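Local coordinates for protein Two-component system response regulator (Bacteroides fragilis, PDB 2QR3) that probably regulates transcription as a phosphorylation-dependent, ATP- and DNA-binding two-component response regulator, of which this chain is the N-terminal receiver domain, at residues A[5-10]-A[37-42]; A[14-19]-A[32-37]; A[20-25]-A[109-114]; A[48-53]-A[118-123]; A[69-74]-A[81-86]. One frame throughout, in Å; residues are numbered along the deposited sequence.

Interaction 1 of 5, residues A[5-10]-A[37-42]; sequences TIIIVD and VSLSTV
I7 and V9 of strand 5-9 meet L39 and V42 of helix 36-45, an example of how a CheY-like receiver domain, an alpha/beta sandwich around a parallel five-stranded sheet, seats a helix on one face of that sheet. Strand and helix run nearly antiparallel, at 169°, with their axes 10.4 Å apart. The contacts across the interface are all apolar. CD1 of I7 presses on CG2 of V42 at 3.5 Å, closer than carbon atoms usually come. V42 reaches toward the strand with this branch because its CG2 sits between backbone N and carbonyl carbon (chi1 -52°), while CG1 stands opposite the carbonyl carbon. L39 uses CD1 alone, which lies 3.8 Å from V9 CG2 and 4.1 Å from I7 CG2, so one methyl spans two alternate residues of the strand. The side chains of V9 and L39 meet at about a right angle. I8, facing the other way, packs on helix 13-23 instead. Two sets of polar bonds flank the contact: I7 pairs through its backbone with V50 and L52, and in the first turn of the helix S40 OG donates to V37 O over 2.7 Å.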
# COMPACT_ATOMS: atom_id res chain seq x y z
N THR A 5 -2.52 9.73 -7.47
CA THR A 5 -2.14 8.38 -7.82
C THR A 5 -1.99 7.52 -6.58
O THR A 5 -1.52 7.99 -5.55
CB THR A 5 -0.82 8.45 -8.63
OG1 THR A 5 -1.07 9.19 -9.85
CG2 THR A 5 -0.33 7.05 -8.96
N ILE A 6 -2.39 6.25 -6.68
CA ILE A 6 -2.10 5.23 -5.64
C ILE A 6 -1.30 4.11 -6.28
O ILE A 6 -1.55 3.75 -7.43
CB ILE A 6 -3.38 4.65 -5.03
CG1 ILE A 6 -3.03 3.66 -3.90
CG2 ILE A 6 -4.29 3.99 -6.07
CD1 ILE A 6 -4.27 3.31 -3.00
N ILE A 7 -0.33 3.58 -5.54
CA ILE A 7 0.44 2.42 -6.01
C ILE A 7 0.02 1.23 -5.11
O ILE A 7 0.01 1.34 -3.88
CB ILE A 7 1.96 2.68 -5.90
CG1 ILE A 7 2.38 3.85 -6.81
CG2 ILE A 7 2.80 1.42 -6.22
CD1 ILE A 7 3.72 4.35 -6.45
N ILE A 8 -0.33 0.11 -5.74
CA ILE A 8 -0.61 -1.14 -5.02
C ILE A 8 0.48 -2.16 -5.34
O ILE A 8 0.76 -2.44 -6.52
CB ILE A 8 -2.02 -1.67 -5.38
CG1 ILE A 8 -3.07 -0.58 -5.09
CG2 ILE A 8 -2.37 -2.88 -4.54
CD1 ILE A 8 -3.42 0.13 -6.29
N VAL A 9 1.07 -2.71 -4.28
CA VAL A 9 2.23 -3.58 -4.40
C VAL A 9 1.79 -4.90 -3.79
O VAL A 9 1.55 -4.99 -2.58
CB VAL A 9 3.44 -3.01 -3.59
CG1 VAL A 9 4.67 -3.91 -3.76
CG2 VAL A 9 3.75 -1.53 -3.98
N ASP A 10 1.71 -5.95 -4.60
CA ASP A 10 1.27 -7.26 -4.07
C ASP A 10 1.78 -8.37 -4.99
O ASP A 10 1.85 -8.18 -6.21
CB ASP A 10 -0.27 -7.29 -3.96
CG ASP A 10 -0.78 -8.34 -2.96
OD1 ASP A 10 -0.62 -9.56 -3.21
OD2 ASP A 10 -1.34 -7.95 -1.89
N VAL A 37 11.90 -3.47 -8.81
CA VAL A 37 12.45 -2.54 -9.79
C VAL A 37 11.38 -1.56 -10.30
O VAL A 37 11.61 -0.34 -10.33
CB VAL A 37 13.21 -3.29 -10.92
CG1 VAL A 37 13.78 -2.29 -11.97
CG2 VAL A 37 14.35 -4.11 -10.30
N SER A 38 10.22 -2.08 -10.70
CA SER A 38 9.06 -1.25 -11.06
C SER A 38 8.68 -0.29 -9.95
O SER A 38 8.39 0.87 -10.22
CB SER A 38 7.83 -2.10 -11.41
OG SER A 38 8.05 -2.82 -12.62
N LEU A 39 8.65 -0.77 -8.71
CA LEU A 39 8.32 0.08 -7.56
C LEU A 39 9.25 1.33 -7.50
O LEU A 39 8.79 2.44 -7.33
CB LEU A 39 8.43 -0.71 -6.25
CG LEU A 39 8.02 0.01 -4.94
CD1 LEU A 39 6.66 0.69 -5.03
CD2 LEU A 39 8.06 -0.94 -3.73
N SER A 40 10.57 1.13 -7.62
CA SER A 40 11.49 2.27 -7.57
C SER A 40 11.16 3.36 -8.65
O SER A 40 11.13 4.58 -8.36
CB SER A 40 12.93 1.75 -7.66
OG SER A 40 13.21 1.32 -8.98
N THR A 41 10.83 2.92 -9.86
CA THR A 41 10.52 3.86 -10.95
C THR A 41 9.25 4.66 -10.64
O THR A 41 9.26 5.90 -10.64
CB THR A 41 10.36 3.13 -12.29
OG1 THR A 41 11.51 2.32 -12.52
CG2 THR A 41 10.15 4.12 -13.46
N VAL A 42 8.18 3.96 -10.31
CA VAL A 42 6.91 4.64 -10.07
C VAL A 42 6.94 5.58 -8.87
O VAL A 42 6.33 6.64 -8.92
CB VAL A 42 5.68 3.64 -10.05
CG1 VAL A 42 5.71 2.75 -11.33
CG2 VAL A 42 5.72 2.78 -8.85

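Interaction 2 of 5, residues A[14-19]-A[32-37]; sequences GVLTAV and TLSSPV
L16 of helix 13-23 lies against T32 and S34, where strand 29-33 runs out into the turn before the next helix. The contact belongs to the first beta-alpha-beta crossover of the receiver fold, in which helix 13-23 links the neighbouring parallel strands 5-9 and 29-33, and the L16 side chain can be followed outward atom by atom. Its CB already touches the strand, 4.0 Å from T32 CB. CG, placed opposite the carbonyl carbon (chi1 -63°), stays over the same threonine, and there the leucine forks. CD2 rests on T32, 3.8 Å from its CB and 4.0 Å from its CG2. CD1 carries on along the extended second torsion to the start of the turn, where it lies 3.9 Å from L33 O. Leucine and threonine thus pass alongside each other in opposite directions, and CG2 of T32 comes back as far as the main chain of the helix, 4.0 Å from L16 O. L33 points its own side chain to the other face of the sheet, onto I7 and V9. The hydroxyl of S34 bonds to the carbonyl oxygen of D10, which holds the turn beside the end of strand 5-9. That same OG, fixed by D10, is what the tip of L16 meets, with CD1 3.5 Å away.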
# COMPACT_ATOMS: atom_id res chain seq x y z
N GLY A 14 -4.28 -11.60 -8.46
CA GLY A 14 -5.74 -11.51 -8.28
C GLY A 14 -6.11 -10.38 -7.35
O GLY A 14 -7.14 -9.73 -7.51
N VAL A 15 -5.25 -10.16 -6.35
CA VAL A 15 -5.50 -9.06 -5.39
C VAL A 15 -5.37 -7.75 -6.16
O VAL A 15 -6.24 -6.86 -6.05
CB VAL A 15 -4.52 -9.15 -4.19
CG1 VAL A 15 -4.50 -7.84 -3.36
CG2 VAL A 15 -4.88 -10.34 -3.30
N LEU A 16 -4.34 -7.66 -7.00
CA LEU A 16 -4.17 -6.47 -7.85
C LEU A 16 -5.37 -6.23 -8.77
O LEU A 16 -5.87 -5.12 -8.86
CB LEU A 16 -2.90 -6.62 -8.69
CG LEU A 16 -1.60 -6.71 -7.87
CD1 LEU A 16 -0.44 -6.84 -8.85
CD2 LEU A 16 -1.48 -5.44 -6.98
N THR A 17 -5.84 -7.28 -9.43
CA THR A 17 -7.05 -7.19 -10.24
C THR A 17 -8.23 -6.65 -9.42
O THR A 17 -8.91 -5.72 -9.85
CB THR A 17 -7.39 -8.57 -10.89
OG1 THR A 17 -6.31 -8.96 -11.76
CG2 THR A 17 -8.69 -8.55 -11.69
N ALA A 18 -8.45 -7.22 -8.24
CA ALA A 18 -9.60 -6.83 -7.41
C ALA A 18 -9.46 -5.39 -6.93
O ALA A 18 -10.40 -4.63 -6.94
CB ALA A 18 -9.75 -7.76 -6.23
N VAL A 19 -8.27 -5.02 -6.47
CA VAL A 19 -8.15 -3.71 -5.83
C VAL A 19 -8.24 -2.62 -6.88
O VAL A 19 -8.84 -1.55 -6.64
CB VAL A 19 -6.85 -3.64 -4.98
CG1 VAL A 19 -6.63 -2.22 -4.45
CG2 VAL A 19 -6.93 -4.63 -3.82
N THR A 32 -0.62 -0.83 -10.33
CA THR A 32 -0.42 -2.10 -9.63
C THR A 32 0.88 -2.70 -10.09
O THR A 32 1.22 -2.62 -11.30
CB THR A 32 -1.58 -3.09 -9.91
OG1 THR A 32 -1.68 -3.32 -11.33
CG2 THR A 32 -2.91 -2.53 -9.38
N LEU A 33 1.62 -3.31 -9.18
CA LEU A 33 2.90 -3.95 -9.56
C LEU A 33 3.31 -5.04 -8.58
O LEU A 33 2.77 -5.10 -7.49
CB LEU A 33 4.01 -2.89 -9.65
CG LEU A 33 4.25 -2.01 -8.43
CD1 LEU A 33 5.31 -2.67 -7.52
CD2 LEU A 33 4.77 -0.66 -8.91
N SER A 34 4.26 -5.88 -8.98
CA SER A 34 4.77 -6.94 -8.12
C SER A 34 6.31 -6.98 -8.15
O SER A 34 6.93 -7.91 -7.62
CB SER A 34 4.20 -8.29 -8.61
OG SER A 34 2.77 -8.24 -8.61
N SER A 35 6.92 -5.95 -8.73
CA SER A 35 8.37 -5.90 -8.91
C SER A 35 9.05 -4.78 -8.12
O SER A 35 8.66 -3.64 -8.26
CB SER A 35 8.66 -5.68 -10.41
OG SER A 35 9.96 -5.11 -10.58
N PRO A 36 10.10 -5.09 -7.33
CA PRO A 36 10.89 -4.06 -6.66
C PRO A 36 11.45 -3.01 -7.65
O PRO A 36 11.48 -1.82 -7.34
CB PRO A 36 12.06 -4.83 -6.06
CG PRO A 36 11.62 -6.22 -5.98
CD PRO A 36 10.59 -6.45 -7.03
N VAL A 37 11.90 -3.47 -8.81
CA VAL A 37 12.45 -2.54 -9.79
C VAL A 37 11.38 -1.56 -10.30
O VAL A 37 11.61 -0.34 -10.33
CB VAL A 37 13.21 -3.29 -10.92
CG1 VAL A 37 13.78 -2.29 -11.97
CG2 VAL A 37 14.35 -4.11 -10.30

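Interaction 3 of 5, residues A[20-25]-A[109-114]; sequences QLLLKN and KPWDNQ
L22, near the end of helix 13-23, puts both of its methyl groups against W111, just before helix 113-124, and N113, the first residue of that helix. The contact illustrates how a small patch can be tight round one methyl and open to solvent at its other side. The tight part gathers round CD1. This methyl comes to the edge of the W111 indole, near the ring plane, 3.4 Å from NE1, and lies 3.6 Å from N113 OD1. The second methyl, CD2, lies beside the carboxamide of N113, 3.7 Å from CG and 3.8 Å from ND2, the two side chains meeting at about a right angle. Indole and carboxamide are themselves joined by a weak, strongly bent hydrogen bond from W111 NE1 to N113 OD1 (3.0 Å, 122° at the hydrogen), so the leucine tip sits beside a polar pair. The indole is brought round to N113 by its first torsion, chi1 64°. The loose side is that of N113, which is exposed to solvent; its CA and that of L22, 7.4 Å apart, are the nearest pair. On the inner side L116 of helix 113-124 packs on both L22 and W111, while A18 and F86 also meet the indole. Just before it, K109 at the end of strand 105-109 is followed by a cis peptide to P110 and forms a salt bridge with D10, as the lysine of receiver domains commonly does with the acidic pocket. The contact therefore joins the first and last helices on one face of the sheet, beside the ends of strands 83-88 and 105-109.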
# COMPACT_ATOMS: atom_id res chain seq x y z
N GLN A 20 -7.66 -2.89 -8.06
CA GLN A 20 -7.71 -1.95 -9.19
C GLN A 20 -9.17 -1.67 -9.49
O GLN A 20 -9.60 -0.51 -9.58
CB GLN A 20 -6.96 -2.56 -10.39
CG GLN A 20 -7.21 -1.94 -11.76
CD GLN A 20 -6.20 -0.87 -12.14
OE1 GLN A 20 -4.97 -1.13 -12.25
NE2 GLN A 20 -6.70 0.35 -12.39
N LEU A 21 -9.96 -2.74 -9.61
CA LEU A 21 -11.38 -2.59 -9.88
C LEU A 21 -12.09 -1.77 -8.80
O LEU A 21 -12.95 -0.94 -9.10
CB LEU A 21 -12.05 -3.97 -10.06
CG LEU A 21 -13.58 -4.01 -10.29
CD1 LEU A 21 -14.03 -3.10 -11.42
CD2 LEU A 21 -14.00 -5.44 -10.57
N LEU A 22 -11.72 -1.99 -7.54
CA LEU A 22 -12.36 -1.30 -6.45
C LEU A 22 -11.98 0.18 -6.39
O LEU A 22 -12.79 1.01 -5.97
CB LEU A 22 -12.03 -1.97 -5.10
CG LEU A 22 -12.58 -3.38 -4.89
CD1 LEU A 22 -11.85 -4.12 -3.75
CD2 LEU A 22 -14.11 -3.37 -4.68
N LEU A 23 -10.75 0.52 -6.79
CA LEU A 23 -10.24 1.87 -6.54
C LEU A 23 -10.23 2.79 -7.76
O LEU A 23 -10.07 4.01 -7.59
CB LEU A 23 -8.83 1.81 -5.92
CG LEU A 23 -8.69 1.00 -4.62
CD1 LEU A 23 -7.21 1.01 -4.17
CD2 LEU A 23 -9.60 1.49 -3.48
N LYS A 24 -10.34 2.17 -8.95
CA LYS A 24 -10.34 2.81 -10.31
C LYS A 24 -11.12 4.12 -10.36
O LYS A 24 -10.79 5.05 -11.10
CB LYS A 24 -11.05 1.87 -11.31
CG LYS A 24 -10.23 1.06 -12.28
CD LYS A 24 -11.21 0.27 -13.21
CE LYS A 24 -10.50 -0.49 -14.36
NZ LYS A 24 -10.30 -1.95 -14.06
N ASN A 25 -12.21 4.18 -9.60
CA ASN A 25 -13.13 5.30 -9.76
C ASN A 25 -13.07 6.34 -8.67
O ASN A 25 -13.90 7.26 -8.62
CB ASN A 25 -14.56 4.78 -9.98
CG ASN A 25 -14.92 4.81 -11.43
OD1 ASN A 25 -14.83 3.80 -12.13
ND2 ASN A 25 -15.25 6.01 -11.93
N LYS A 109 -6.65 -8.72 5.25
CA LYS A 109 -7.30 -9.55 4.23
C LYS A 109 -7.83 -10.82 4.94
O LYS A 109 -7.17 -11.33 5.83
CB LYS A 109 -6.29 -10.02 3.21
CG LYS A 109 -5.44 -9.00 2.52
CD LYS A 109 -4.27 -9.72 1.83
CE LYS A 109 -3.67 -8.88 0.69
NZ LYS A 109 -2.49 -9.49 -0.02
N PRO A 110 -9.01 -11.34 4.55
CA PRO A 110 -9.91 -10.78 3.54
C PRO A 110 -10.45 -9.45 4.04
O PRO A 110 -10.78 -9.30 5.23
CB PRO A 110 -11.03 -11.83 3.43
CG PRO A 110 -11.01 -12.55 4.76
CD PRO A 110 -9.56 -12.57 5.16
N TRP A 111 -10.51 -8.47 3.14
CA TRP A 111 -10.91 -7.12 3.49
C TRP A 111 -12.41 -6.88 3.32
O TRP A 111 -13.14 -7.68 2.72
CB TRP A 111 -10.12 -6.11 2.63
CG TRP A 111 -10.39 -6.19 1.18
CD1 TRP A 111 -11.29 -5.45 0.49
CD2 TRP A 111 -9.76 -7.06 0.21
NE1 TRP A 111 -11.29 -5.82 -0.86
CE2 TRP A 111 -10.34 -6.79 -1.05
CE3 TRP A 111 -8.75 -8.04 0.28
CZ2 TRP A 111 -9.97 -7.46 -2.22
CZ3 TRP A 111 -8.37 -8.71 -0.89
CH2 TRP A 111 -8.99 -8.42 -2.13
N ASP A 112 -12.86 -5.76 3.89
CA ASP A 112 -14.19 -5.25 3.62
C ASP A 112 -13.99 -4.15 2.59
O ASP A 112 -13.07 -3.31 2.74
CB ASP A 112 -14.84 -4.72 4.92
CG ASP A 112 -16.11 -3.95 4.64
OD1 ASP A 112 -17.21 -4.57 4.59
OD2 ASP A 112 -16.02 -2.72 4.39
N ASN A 113 -14.78 -4.15 1.52
CA ASN A 113 -14.55 -3.24 0.40
C ASN A 113 -14.62 -1.77 0.79
O ASN A 113 -13.75 -0.97 0.42
CB ASN A 113 -15.53 -3.49 -0.75
CG ASN A 113 -15.28 -4.80 -1.46
OD1 ASN A 113 -14.20 -5.37 -1.35
ND2 ASN A 113 -16.27 -5.27 -2.23
N GLN A 114 -15.64 -1.41 1.57
CA GLN A 114 -15.76 -0.01 2.00
C GLN A 114 -14.68 0.41 2.98
O GLN A 114 -14.17 1.51 2.85
CB GLN A 114 -17.18 0.34 2.50
CG GLN A 114 -17.48 1.86 2.52
CD GLN A 114 -17.62 2.52 1.12
OE1 GLN A 114 -17.61 1.84 0.08
NE2 GLN A 114 -17.75 3.85 1.10

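Interaction 4 of 5, residues A[48-53]-A[118-123]; sequences PEVVLL and ETLLNA
The backbone N of A123 donates to T119 O at 2.9 Å, an ordinary bond of helix 113-124. The methyl of A123 points to strand 48-54 and meets V50 there. Between the touching residues of strand and helix the contact is purely apolar. In V50 a chi1 of 61° puts CG1 between backbone N and carbonyl carbon and leaves CG2 opposite the N. This second methyl points out from the sheet between two helix residues, 3.9 Å from A123 CB and 4.2 Å from L120 CD2. One turn back along the helix, L120 serves a second strand residue with the same methyl, its CD2 lying 4.2 Å from L52 CB. The short segments run at 142° to each other, their axes 8.9 Å apart. V84 of the adjacent strand widens the floor, touching V50, L52 and A123, and L23 of helix 13-23 also packs on L120. All four touching residues are buried in this CheY-like core, and the strand leads on to D54, the predicted phosphorylation site. With carbon atoms at ordinary contact distances and nothing directional between them, the helix is probably held to the central strand by hydrophobic burial and shape.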
# COMPACT_ATOMS: atom_id res chain seq x y z
N PRO A 48 3.02 9.57 -6.02
CA PRO A 48 1.93 8.85 -5.35
C PRO A 48 1.45 9.55 -4.10
O PRO A 48 2.25 10.19 -3.41
CB PRO A 48 2.56 7.51 -4.99
CG PRO A 48 4.01 7.78 -4.89
CD PRO A 48 4.26 8.78 -6.01
N GLU A 49 0.16 9.43 -3.82
CA GLU A 49 -0.43 9.94 -2.58
C GLU A 49 -0.47 8.91 -1.44
O GLU A 49 -0.55 9.29 -0.29
CB GLU A 49 -1.82 10.49 -2.85
CG GLU A 49 -1.67 11.96 -3.33
CD GLU A 49 -2.95 12.63 -3.66
OE1 GLU A 49 -3.88 12.59 -2.83
OE2 GLU A 49 -3.01 13.26 -4.74
N VAL A 50 -0.40 7.64 -1.79
CA VAL A 50 -0.40 6.57 -0.78
C VAL A 50 0.10 5.29 -1.50
O VAL A 50 -0.03 5.20 -2.74
CB VAL A 50 -1.81 6.41 -0.14
CG1 VAL A 50 -2.84 6.04 -1.17
CG2 VAL A 50 -1.80 5.39 1.02
N VAL A 51 0.69 4.36 -0.74
CA VAL A 51 1.09 3.06 -1.27
C VAL A 51 0.36 2.03 -0.42
O VAL A 51 0.37 2.13 0.82
CB VAL A 51 2.62 2.81 -1.11
CG1 VAL A 51 3.02 1.41 -1.65
CG2 VAL A 51 3.42 3.87 -1.90
N LEU A 52 -0.28 1.06 -1.06
CA LEU A 52 -0.84 -0.11 -0.34
C LEU A 52 0.16 -1.25 -0.54
O LEU A 52 0.39 -1.69 -1.69
CB LEU A 52 -2.22 -0.51 -0.91
CG LEU A 52 -2.90 -1.73 -0.24
CD1 LEU A 52 -3.10 -1.47 1.28
CD2 LEU A 52 -4.25 -2.00 -0.93
N LEU A 53 0.77 -1.69 0.55
CA LEU A 53 1.90 -2.63 0.52
C LEU A 53 1.59 -4.00 1.18
O LEU A 53 1.35 -4.10 2.40
CB LEU A 53 3.14 -2.02 1.19
CG LEU A 53 4.42 -2.87 1.32
CD1 LEU A 53 5.01 -3.20 -0.06
CD2 LEU A 53 5.43 -2.09 2.21
N GLU A 118 -11.94 3.41 2.50
CA GLU A 118 -11.93 4.44 3.53
C GLU A 118 -10.58 4.62 4.18
O GLU A 118 -10.14 5.76 4.38
CB GLU A 118 -13.01 4.19 4.57
CG GLU A 118 -14.39 4.39 3.92
CD GLU A 118 -15.51 4.57 4.92
OE1 GLU A 118 -15.32 4.28 6.12
OE2 GLU A 118 -16.59 5.01 4.47
N THR A 119 -9.92 3.50 4.48
CA THR A 119 -8.55 3.53 5.04
C THR A 119 -7.60 4.23 4.09
O THR A 119 -6.77 5.02 4.52
CB THR A 119 -8.06 2.12 5.40
OG1 THR A 119 -8.95 1.55 6.39
CG2 THR A 119 -6.62 2.11 5.93
N LEU A 120 -7.74 3.93 2.79
CA LEU A 120 -6.81 4.48 1.79
C LEU A 120 -7.09 5.97 1.57
O LEU A 120 -6.17 6.76 1.52
CB LEU A 120 -6.89 3.72 0.47
CG LEU A 120 -6.31 2.32 0.57
CD1 LEU A 120 -6.78 1.45 -0.66
CD2 LEU A 120 -4.76 2.36 0.70
N LEU A 121 -8.35 6.34 1.46
CA LEU A 121 -8.69 7.77 1.36
C LEU A 121 -8.19 8.54 2.57
O LEU A 121 -7.57 9.62 2.42
CB LEU A 121 -10.19 7.99 1.18
CG LEU A 121 -10.85 7.37 -0.06
CD1 LEU A 121 -12.37 7.46 0.02
CD2 LEU A 121 -10.37 8.02 -1.34
N ASN A 122 -8.44 8.03 3.77
CA ASN A 122 -7.95 8.69 4.98
C ASN A 122 -6.42 8.80 4.99
O ASN A 122 -5.87 9.82 5.35
CB ASN A 122 -8.49 8.01 6.25
CG ASN A 122 -10.01 8.19 6.42
OD1 ASN A 122 -10.65 8.95 5.68
ND2 ASN A 122 -10.59 7.49 7.38
N ALA A 123 -5.73 7.73 4.58
CA ALA A 123 -4.26 7.75 4.59
C ALA A 123 -3.71 8.80 3.64
O ALA A 123 -2.68 9.43 3.92
CB ALA A 123 -3.67 6.37 4.25

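Interaction 5 of 5, residues A[69-74]-A[81-86]; sequences FWLHEI and LPVVLF
Segment 69-74 of helix 67-77 runs antiparallel to strand 83-86, at 171° and an axis separation of 10.0 Å, and L71 comes nearest to V83, with their CA atoms 6.9 Å apart. V83 is the centre of the contact because its two branches serve different helix residues. Its CG1, opposite the backbone N, lies 3.9 Å from L71 CD1, which also sits 3.8 Å from V83 CB. Its CG2 meets I74 CG2 at 3.7 Å. The isoleucine does this with its short branch, which its first torsion (chi1 -66°) places opposite the backbone N, and the same methyl reaches L81 CD2 at 4.0 Å. Strand 48-54, this helix and strand 83-88 form a beta-alpha-beta crossover of the receiver fold, so the helix packs on the very strand to which it leads. The intervening V84 faces the other side of the sheet, towards L52 and V107. L43 of helix 36-45 closes in on I74 and L81, and A103 lies against L71 and L85 at the opposite end. There the packing thins out: the leucines still approach through their tips, but L71 CD2 and L85 CD1 are 4.5 Å apart.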
# COMPACT_ATOMS: atom_id res chain seq x y z
N PHE A 69 10.54 -4.72 5.74
CA PHE A 69 11.71 -4.25 5.00
C PHE A 69 11.36 -3.19 3.96
O PHE A 69 11.98 -2.11 3.90
CB PHE A 69 12.39 -5.44 4.32
CG PHE A 69 13.47 -5.03 3.37
CD1 PHE A 69 14.76 -4.78 3.83
CD2 PHE A 69 13.18 -4.84 2.03
CE1 PHE A 69 15.76 -4.38 2.95
CE2 PHE A 69 14.16 -4.42 1.15
CZ PHE A 69 15.46 -4.19 1.61
N TRP A 70 10.35 -3.47 3.14
CA TRP A 70 9.93 -2.53 2.09
C TRP A 70 9.31 -1.26 2.65
O TRP A 70 9.50 -0.17 2.10
CB TRP A 70 9.00 -3.24 1.09
CG TRP A 70 9.76 -4.24 0.29
CD1 TRP A 70 9.69 -5.62 0.39
CD2 TRP A 70 10.78 -3.96 -0.67
NE1 TRP A 70 10.58 -6.20 -0.51
CE2 TRP A 70 11.26 -5.20 -1.15
CE3 TRP A 70 11.31 -2.77 -1.19
CZ2 TRP A 70 12.27 -5.28 -2.13
CZ3 TRP A 70 12.30 -2.86 -2.16
CH2 TRP A 70 12.78 -4.10 -2.61
N LEU A 71 8.59 -1.37 3.76
CA LEU A 71 8.06 -0.17 4.42
C LEU A 71 9.22 0.73 4.76
O LEU A 71 9.19 1.95 4.55
CB LEU A 71 7.30 -0.57 5.71
CG LEU A 71 7.05 0.50 6.77
CD1 LEU A 71 6.03 1.54 6.28
CD2 LEU A 71 6.53 -0.23 8.03
N HIS A 72 10.28 0.13 5.30
CA HIS A 72 11.38 0.92 5.80
C HIS A 72 12.10 1.62 4.65
O HIS A 72 12.50 2.77 4.76
CB HIS A 72 12.34 0.01 6.56
CG HIS A 72 13.35 0.77 7.35
ND1 HIS A 72 13.03 1.44 8.51
CD2 HIS A 72 14.68 0.96 7.15
CE1 HIS A 72 14.12 2.02 8.99
NE2 HIS A 72 15.13 1.75 8.18
N GLU A 73 12.26 0.90 3.55
CA GLU A 73 13.03 1.42 2.42
C GLU A 73 12.26 2.53 1.75
O GLU A 73 12.83 3.56 1.39
CB GLU A 73 13.39 0.30 1.45
CG GLU A 73 14.40 -0.68 2.05
CD GLU A 73 15.68 0.03 2.55
OE1 GLU A 73 16.15 0.98 1.88
OE2 GLU A 73 16.17 -0.37 3.63
N ILE A 74 10.95 2.36 1.61
CA ILE A 74 10.13 3.43 1.08
C ILE A 74 10.21 4.66 1.97
O ILE A 74 10.41 5.77 1.49
CB ILE A 74 8.65 2.98 0.92
CG1 ILE A 74 8.52 1.89 -0.15
CG2 ILE A 74 7.77 4.19 0.71
CD1 ILE A 74 7.11 1.20 -0.20
N LEU A 81 5.53 9.97 2.48
CA LEU A 81 4.59 9.18 1.66
C LEU A 81 3.87 8.16 2.55
O LEU A 81 4.52 7.28 3.12
CB LEU A 81 5.38 8.46 0.56
CG LEU A 81 4.62 7.43 -0.29
CD1 LEU A 81 3.38 8.09 -0.91
CD2 LEU A 81 5.54 6.87 -1.34
N PRO A 82 2.53 8.28 2.72
CA PRO A 82 1.82 7.30 3.56
C PRO A 82 1.90 5.89 2.97
O PRO A 82 1.68 5.73 1.77
CB PRO A 82 0.36 7.76 3.49
CG PRO A 82 0.47 9.26 3.21
CD PRO A 82 1.63 9.36 2.26
N VAL A 83 2.22 4.92 3.83
CA VAL A 83 2.25 3.51 3.42
C VAL A 83 1.26 2.76 4.29
O VAL A 83 1.34 2.83 5.54
CB VAL A 83 3.66 2.89 3.61
CG1 VAL A 83 3.60 1.38 3.26
CG2 VAL A 83 4.68 3.59 2.70
N VAL A 84 0.32 2.09 3.64
CA VAL A 84 -0.68 1.29 4.35
C VAL A 84 -0.32 -0.19 4.10
O VAL A 84 -0.19 -0.58 2.95
CB VAL A 84 -2.10 1.60 3.83
CG1 VAL A 84 -3.15 0.66 4.50
CG2 VAL A 84 -2.45 3.08 4.11
N LEU A 85 -0.15 -0.98 5.15
CA LEU A 85 0.16 -2.42 5.01
C LEU A 85 -1.11 -3.21 4.75
O LEU A 85 -2.17 -2.91 5.32
CB LEU A 85 0.85 -2.92 6.30
CG LEU A 85 2.22 -2.24 6.53
CD1 LEU A 85 2.69 -2.58 7.92
CD2 LEU A 85 3.25 -2.71 5.45
N PHE A 86 -1.02 -4.25 3.89
CA PHE A 86 -2.16 -5.08 3.52
C PHE A 86 -1.78 -6.45 4.09
O PHE A 86 -0.82 -7.08 3.59
CB PHE A 86 -2.28 -5.13 1.99
CG PHE A 86 -3.66 -5.37 1.45
CD1 PHE A 86 -4.80 -5.37 2.26
CD2 PHE A 86 -3.84 -5.52 0.07
CE1 PHE A 86 -6.09 -5.58 1.72
CE2 PHE A 86 -5.13 -5.71 -0.48
CZ PHE A 86 -6.24 -5.74 0.35

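In the fold
From the N terminus, strand 5-9 opens interaction 1, which closes on helix 36-45; interaction 2, between helix 13-23 and the end of strand 29-33, is nested within that loop. Interaction 3 starts on the same helix but closes only at the start of helix 113-124, so it crosses both. Interaction 1 has closed before interactions 4 and 5 open. Interaction 4, from strand 48-54 to the last helix, crosses interaction 3 in turn, and interaction 5 is nested inside both 3 and 4. Interactions 1 and 5 place helices 36-45 and 67-77 on one face of the sheet; 2, 3 and 4 gather helices 13-23 and 113-124 on the other.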